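Local structure of geranylgeranyl pyrophosphate synthase (Corynebacterium glutamicum, 3LK5) at residues A[166-169]-A[170-174]; A[249-252]-A[253-257]; A[355-358]-A[359-363]. The protein probably joins isoprenoid diphosphates by magnesium-dependent prenyl transfer. All coordinates share one frame; numbering follows the deposited sequence.

Interaction 1: residues A[166-169]-A[170-174]; sequences SGLS and AEALA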
loop_
_atom_site.group_PDB
_atom_site.type_symbol
_atom_site.label_atom_id
_atom_site.label_comp_id
_atom_site.label_asym_id
_atom_site.label_seq_id
_atom_site.Cartn_x
_atom_site.Cartn_y
_atom_site.Cartn_z
ATOM N N SER A 166 0.044 -6.786 -16.805
ATOM C CA SER A 166 -1.148 -7.379 -17.434
ATOM C C SER A 166 -0.902 -7.740 -18.895
ATOM O O SER A 166 -1.601 -8.606 -19.442
ATOM C CB SER A 166 -2.312 -6.386 -17.379
ATOM O OG SER A 166 -1.956 -5.165 -18.023
ATOM N N GLY A 167 0.047 -7.046 -19.523
ATOM C CA GLY A 167 0.266 -7.186 -20.964
ATOM C C GLY A 167 -0.493 -6.142 -21.765
ATOM O O GLY A 167 -0.445 -6.185 -22.987
ATOM N N LEU A 168 -1.208 -5.209 -21.102
ATOM C CA LEU A 168 -1.707 -3.996 -21.796
ATOM C C LEU A 168 -0.524 -3.307 -22.486
ATOM O O LEU A 168 0.590 -3.282 -21.934
ATOM C CB LEU A 168 -2.347 -3.008 -20.800
ATOM C CG LEU A 168 -3.733 -3.410 -20.243
ATOM C CD1 LEU A 168 -4.231 -2.342 -19.272
ATOM C CD2 LEU A 168 -4.740 -3.585 -21.401
ATOM N N SER A 169 -0.769 -2.763 -23.668
ATOM C CA SER A 169 0.226 -2.006 -24.417
ATOM C C SER A 169 0.674 -0.778 -23.612
ATOM O O SER A 169 -0.051 -0.307 -22.722
ATOM C CB SER A 169 -0.365 -1.551 -25.753
ATOM O OG SER A 169 -1.382 -0.565 -25.560
ATOM N N ALA A 170 1.863 -0.266 -23.933
ATOM C CA ALA A 170 2.335 1.002 -23.346
ATOM C C ALA A 170 1.298 2.097 -23.479
ATOM O O ALA A 170 1.119 2.896 -22.561
ATOM C CB ALA A 170 3.596 1.443 -24.024
ATOM N N GLU A 171 0.656 2.189 -24.660
ATOM C CA GLU A 171 -0.334 3.238 -24.906
ATOM C C GLU A 171 -1.547 3.086 -23.979
ATOM O O GLU A 171 -2.022 4.077 -23.379
ATOM C CB GLU A 171 -0.778 3.220 -26.381
ATOM C CG GLU A 171 0.349 3.575 -27.369
ATOM C CD GLU A 171 1.448 2.476 -27.596
ATOM O OE1 GLU A 171 1.379 1.298 -27.125
ATOM O OE2 GLU A 171 2.424 2.823 -28.306
ATOM N N ALA A 172 -2.041 1.857 -23.863
ATOM C CA ALA A 172 -3.173 1.568 -22.970
ATOM C C ALA A 172 -2.800 1.868 -21.513
ATOM O O ALA A 172 -3.583 2.499 -20.792
ATOM C CB ALA A 172 -3.626 0.083 -23.116
ATOM N N LEU A 173 -1.611 1.449 -21.084
ATOM C CA LEU A 173 -1.157 1.788 -19.715
ATOM C C LEU A 173 -1.136 3.271 -19.462
ATOM O O LEU A 173 -1.631 3.732 -18.434
ATOM C CB LEU A 173 0.227 1.158 -19.372
ATOM C CG LEU A 173 0.184 -0.342 -19.169
ATOM C CD1 LEU A 173 1.606 -0.908 -19.100
ATOM C CD2 LEU A 173 -0.650 -0.693 -17.895
ATOM N N ALA A 174 -0.605 4.033 -20.418
ATOM C CA ALA A 174 -0.602 5.466 -20.280
ATOM C C ALA A 174 -2.016 6.018 -20.143
ATOM O O ALA A 174 -2.240 6.970 -19.372
ATOM C CB ALA A 174 0.134 6.156 -21.475
#
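With chi1 at 69°, S169 holds OG between its own backbone N and carbonyl carbon, which turns the hydroxyl back over the first turn of the helix to A172. L168 and L173 both carry CG beside the backbone N, and this lays the branch of L173 against L168 CB, the two side chains crossing at an oblique angle. The serine makes two bonds to the helix start. A172 N donates to S169 OG over 3.0 Å, with an N-H...O angle of 163°, and L173 N reaches S169 O at 2.9 Å along an almost linear path. S169 is thus the N-cap, its side chain taking up an amide of the first turn. The same OG is hydrogen-bonded to the carboxylate of E85, so it is held by the amide of A172 and by a separate loop. E171 bends at chi2, and its OE1 comes to 3.6 Å from S169 CB, a van der Waals approach.

The apolar half of the contact is small but close. L168 CB lies 4.0 Å from L173 CG and 4.1 Å from A172 CB, while L168 CD1 meets L173 CD2 at 4.2 Å. L168 also packs on S89 and A93 of helix 87-111, tying the helix start to the body of the subunit. Upstream, S166 OG accepts from L168 N at 3.2 Å, forming an ST turn. A170 meets A170 of the second subunit. The contact of L168, just before the N-cap, with L173, four residues after it, is a hydrophobic staple, here accompanying the serine cap of helix 170-199.

Interaction 2: residues A[249-252]-A[253-257]; sequences IGIA and FQLRD
I251 and L255 lie side by side and point the same way, one turn apart on helix 236-263, whose sequence FQLRDD matches the FQxxDD start of the second aspartate-rich motif of prenyl synthases. Their touch is light, with I251 CG2 and L255 CD1 4.2 Å apart, and both leucine and isoleucine pack against helix 329-347, on I337 and L340 respectively. Beneath them L255 N donates to I251 O at 3.0 Å, nearly straight at 170°.

F253 faces another way. With CG anti to its amide nitrogen (chi1 167°), the ring projects outward and leans toward the next turn. Its CB lies 3.3 Å from I249 O, and G250 O sits at the ring edge, near its plane. Q254 starts out likewise but bends at chi2, and its amide is pinned at both ends: OE1 to T216 on helix 205-231 and NE2 to D258 of its own helix. R256 swings to the far side, where NH1 forms a salt bridge with E334 and NE bonds to T369 O. The helix is thereby wedged among helices 205-231, 329-347 and 355-369, with Q254 on the side nearer the metal-binding aspartates. On one face of the F253 ring lies the next turn's carboxylate carbon, D257 CG, 4.0 Å above the plane and displaced toward the rim.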
loop_
_atom_site.group_PDB
_atom_site.type_symbol
_atom_site.label_atom_id
_atom_site.label_comp_id
_atom_site.label_asym_id
_atom_site.label_seq_id
_atom_site.Cartn_x
_atom_site.Cartn_y
_atom_site.Cartn_z
ATOM N N ILE A 249 -25.004 6.876 -9.221
ATOM C CA ILE A 249 -25.269 5.526 -8.766
ATOM C C ILE A 249 -24.367 5.133 -7.569
ATOM O O ILE A 249 -24.805 4.418 -6.667
ATOM C CB ILE A 249 -25.173 4.496 -9.958
ATOM C CG1 ILE A 249 -26.107 4.913 -11.123
ATOM C CG2 ILE A 249 -25.479 3.051 -9.455
ATOM C CD1 ILE A 249 -27.631 5.250 -10.671
ATOM N N GLY A 250 -23.108 5.584 -7.561
ATOM C CA GLY A 250 -22.207 5.227 -6.452
ATOM C C GLY A 250 -22.671 5.805 -5.117
ATOM O O GLY A 250 -22.573 5.129 -4.058
ATOM N N ILE A 251 -23.127 7.065 -5.148
ATOM C CA ILE A 251 -23.663 7.677 -3.913
ATOM C C ILE A 251 -24.937 6.906 -3.493
ATOM O O ILE A 251 -25.075 6.528 -2.327
ATOM C CB ILE A 251 -23.937 9.205 -4.061
ATOM C CG1 ILE A 251 -22.595 9.976 -4.185
ATOM C CG2 ILE A 251 -24.765 9.762 -2.840
ATOM C CD1 ILE A 251 -22.777 11.354 -4.768
ATOM N N ALA A 252 -25.841 6.659 -4.439
ATOM C CA ALA A 252 -27.076 5.919 -4.119
ATOM C C ALA A 252 -26.770 4.548 -3.533
ATOM O O ALA A 252 -27.450 4.077 -2.613
ATOM C CB ALA A 252 -27.970 5.802 -5.370
ATOM N N PHE A 253 -25.746 3.869 -4.089
ATOM C CA PHE A 253 -25.351 2.571 -3.576
ATOM C C PHE A 253 -24.922 2.660 -2.106
ATOM O O PHE A 253 -25.325 1.813 -1.303
ATOM C CB PHE A 253 -24.203 2.012 -4.460
ATOM C CG PHE A 253 -23.484 0.838 -3.877
ATOM C CD1 PHE A 253 -24.022 -0.449 -3.980
ATOM C CD2 PHE A 253 -22.239 1.006 -3.251
ATOM C CE1 PHE A 253 -23.332 -1.573 -3.469
ATOM C CE2 PHE A 253 -21.537 -0.111 -2.715
ATOM C CZ PHE A 253 -22.101 -1.399 -2.829
ATOM N N GLN A 254 -24.111 3.656 -1.742
ATOM C CA GLN A 254 -23.689 3.773 -0.339
ATOM C C GLN A 254 -24.901 4.070 0.556
ATOM O O GLN A 254 -25.010 3.538 1.662
ATOM C CB GLN A 254 -22.693 4.903 -0.128
ATOM C CG GLN A 254 -22.157 4.883 1.332
ATOM C CD GLN A 254 -21.542 3.561 1.668
ATOM O OE1 GLN A 254 -20.697 3.082 0.923
ATOM N NE2 GLN A 254 -21.972 2.936 2.764
ATOM N N LEU A 255 -25.767 4.946 0.067
ATOM C CA LEU A 255 -27.023 5.245 0.856
ATOM C C LEU A 255 -27.856 3.995 1.090
ATOM O O LEU A 255 -28.352 3.781 2.204
ATOM C CB LEU A 255 -27.853 6.322 0.196
ATOM C CG LEU A 255 -27.206 7.723 0.075
ATOM C CD1 LEU A 255 -28.171 8.621 -0.717
ATOM C CD2 LEU A 255 -26.885 8.335 1.455
ATOM N N ARG A 256 -27.999 3.163 0.055
ATOM C CA ARG A 256 -28.715 1.880 0.211
ATOM C C ARG A 256 -28.000 1.001 1.232
ATOM O O ARG A 256 -28.647 0.344 2.070
ATOM C CB ARG A 256 -28.843 1.120 -1.131
ATOM C CG ARG A 256 -29.501 -0.287 -1.012
ATOM C CD ARG A 256 -30.930 -0.223 -0.350
ATOM N NE ARG A 256 -31.831 0.529 -1.219
ATOM C CZ ARG A 256 -32.940 1.170 -0.834
ATOM N NH1 ARG A 256 -33.311 1.175 0.447
ATOM N NH2 ARG A 256 -33.661 1.820 -1.751
ATOM N N ASP A 257 -26.672 0.953 1.132
ATOM C CA ASP A 257 -25.870 0.160 2.060
ATOM C C ASP A 257 -26.021 0.653 3.530
ATOM O O ASP A 257 -26.076 -0.168 4.462
ATOM C CB ASP A 257 -24.386 0.161 1.615
ATOM C CG ASP A 257 -24.067 -0.955 0.603
ATOM O OD1 ASP A 257 -24.992 -1.666 0.126
ATOM O OD2 ASP A 257 -22.871 -1.132 0.267
#

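Interaction 3: residues A[355-358]-A[359-363]; sequences DEVR and AQLRA
R358, A359 and E356 carry most of this contact, which is the opening stretch of helix 355-369. R358 works chiefly through its backbone: its O accepts from R362 N at 2.9 Å, and the aliphatic part of R362 folds over that same carbonyl, CG standing 3.2 Å from R358 O. The guanidinium itself goes elsewhere. An extended first pair of torsions (chi1 -180°) carries the chain outward before the bend at chi3, and NH2 donates to L348 O while NE keeps a long, weak ion pair with D349.

A359 is bonded through its N to D355 O at 3.0 Å, and its methyl carbon rests 3.5 Å from the same oxygen. These bonds belong to the i to i+4 backbone ladder of an alpha helix. E356 leans across Q360 in the next turn. Its first torsion, 136°, departs from a staggered value, and a bend at chi2 brings OE2 to 3.4 Å from Q360 CG. The carboxylate and the amide are nearly parallel, their planes 13° apart, yet E356 OE1 and Q360 NE2 remain 3.8 Å from each other. OE2 accepts a hydrogen bond from L16 N. One turn apart, V357 CG1 and L361 CD1 meet at 4.0 Å, an apolar ridge on helix 65-78.

E356 and R358 thus bond to flanking loops, through L16 and L348, rather than to each other. D15 lies close to E356 OE2, and two like charges so near might raise the proton affinity of either carboxylate, an effect the bond from L16 N would be expected to oppose.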
loop_
_atom_site.group_PDB
_atom_site.type_symbol
_atom_site.label_atom_id
_atom_site.label_comp_id
_atom_site.label_asym_id
_atom_site.label_seq_id
_atom_site.Cartn_x
_atom_site.Cartn_y
_atom_site.Cartn_z
ATOM N N ASP A 355 -26.459 -1.356 -27.191
ATOM C CA ASP A 355 -27.739 -1.631 -26.485
ATOM C C ASP A 355 -27.598 -2.543 -25.285
ATOM O O ASP A 355 -28.171 -2.282 -24.222
ATOM C CB ASP A 355 -28.766 -2.305 -27.426
ATOM C CG ASP A 355 -29.412 -1.338 -28.379
ATOM O OD1 ASP A 355 -29.190 -0.124 -28.207
ATOM O OD2 ASP A 355 -30.144 -1.793 -29.304
ATOM N N GLU A 356 -26.878 -3.646 -25.477
ATOM C CA GLU A 356 -26.737 -4.671 -24.454
ATOM C C GLU A 356 -25.933 -4.167 -23.243
ATOM O O GLU A 356 -26.217 -4.545 -22.091
ATOM C CB GLU A 356 -26.141 -5.954 -25.069
ATOM C CG GLU A 356 -25.034 -6.664 -24.263
ATOM C CD GLU A 356 -25.558 -7.413 -23.039
ATOM O OE1 GLU A 356 -26.790 -7.640 -22.945
ATOM O OE2 GLU A 356 -24.742 -7.774 -22.172
ATOM N N VAL A 357 -24.919 -3.347 -23.507
ATOM C CA VAL A 357 -24.123 -2.753 -22.435
ATOM C C VAL A 357 -24.958 -1.746 -21.620
ATOM O O VAL A 357 -24.947 -1.773 -20.379
ATOM C CB VAL A 357 -22.847 -2.095 -22.985
ATOM C CG1 VAL A 357 -21.993 -1.552 -21.834
ATOM C CG2 VAL A 357 -22.027 -3.135 -23.813
ATOM N N ARG A 358 -25.730 -0.895 -22.319
ATOM C CA ARG A 358 -26.619 0.043 -21.644
ATOM C C ARG A 358 -27.593 -0.695 -20.737
ATOM O O ARG A 358 -27.807 -0.301 -19.581
ATOM C CB ARG A 358 -27.389 0.906 -22.659
ATOM C CG ARG A 358 -28.320 1.906 -21.993
ATOM C CD ARG A 358 -29.030 2.802 -23.000
ATOM N NE ARG A 358 -28.180 3.892 -23.487
ATOM C CZ ARG A 358 -27.788 3.991 -24.758
ATOM N NH1 ARG A 358 -28.167 3.053 -25.622
ATOM N NH2 ARG A 358 -27.025 5.002 -25.173
ATOM N N ALA A 359 -28.204 -1.749 -21.287
ATOM C CA ALA A 359 -29.167 -2.568 -20.568
ATOM C C ALA A 359 -28.575 -3.116 -19.292
ATOM O O ALA A 359 -29.185 -3.095 -18.218
ATOM C CB ALA A 359 -29.686 -3.733 -21.479
ATOM N N GLN A 360 -27.371 -3.630 -19.402
ATOM C CA GLN A 360 -26.727 -4.172 -18.226
ATOM C C GLN A 360 -26.259 -3.093 -17.232
ATOM O O GLN A 360 -26.276 -3.328 -16.017
ATOM C CB GLN A 360 -25.572 -5.086 -18.642
ATOM C CG GLN A 360 -26.021 -6.368 -19.359
ATOM C CD GLN A 360 -27.258 -7.013 -18.725
ATOM O OE1 GLN A 360 -27.239 -7.429 -17.559
ATOM N NE2 GLN A 360 -28.343 -7.075 -19.485
ATOM N N LEU A 361 -25.826 -1.930 -17.722
ATOM C CA LEU A 361 -25.510 -0.814 -16.781
ATOM C C LEU A 361 -26.774 -0.354 -16.034
ATOM O O LEU A 361 -26.743 -0.062 -14.854
ATOM C CB LEU A 361 -24.858 0.386 -17.509
ATOM C CG LEU A 361 -23.386 0.068 -17.864
ATOM C CD1 LEU A 361 -22.872 1.039 -18.886
ATOM C CD2 LEU A 361 -22.463 0.096 -16.584
ATOM N N ARG A 362 -27.904 -0.349 -16.717
ATOM C CA ARG A 362 -29.174 -0.035 -16.024
ATOM C C ARG A 362 -29.502 -1.075 -14.969
ATOM O O ARG A 362 -29.846 -0.742 -13.828
ATOM C CB ARG A 362 -30.328 0.093 -17.035
ATOM C CG ARG A 362 -30.168 1.274 -18.003
ATOM C CD ARG A 362 -31.352 1.335 -19.017
ATOM N NE ARG A 362 -32.640 1.367 -18.303
ATOM C CZ ARG A 362 -33.229 2.481 -17.858
ATOM N NH1 ARG A 362 -32.663 3.672 -18.068
ATOM N NH2 ARG A 362 -34.393 2.408 -17.207
ATOM N N ALA A 363 -29.400 -2.344 -15.348
ATOM C CA ALA A 363 -29.669 -3.437 -14.412
ATOM C C ALA A 363 -28.733 -3.434 -13.208
ATOM O O ALA A 363 -29.176 -3.669 -12.069
ATOM C CB ALA A 363 -29.618 -4.804 -15.138
#

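Overall arrangement
The three contacts follow one another along the chain of an all-helical subunit without touching. Interactions 2 and 3 are the nearest pair, about 6 Å between closest atoms and 19 Å between centres, and helix 355-369 joins them: it carries interaction 3 near its start, while A365, S368 and T369 near its end pack on I249, A252 and F253. Interaction 1 is more remote, its centre 32 Å from that of interaction 2 and 27 Å from that of interaction 3, beside the second subunit. Only interaction 2 approaches the magnesium-binding aspartates, empty in this chain, with the Q254 side chain about 8 Å from that of D194; the F253 side chain is about 6 Å from a glycerol, probably from the crystallisation liquor.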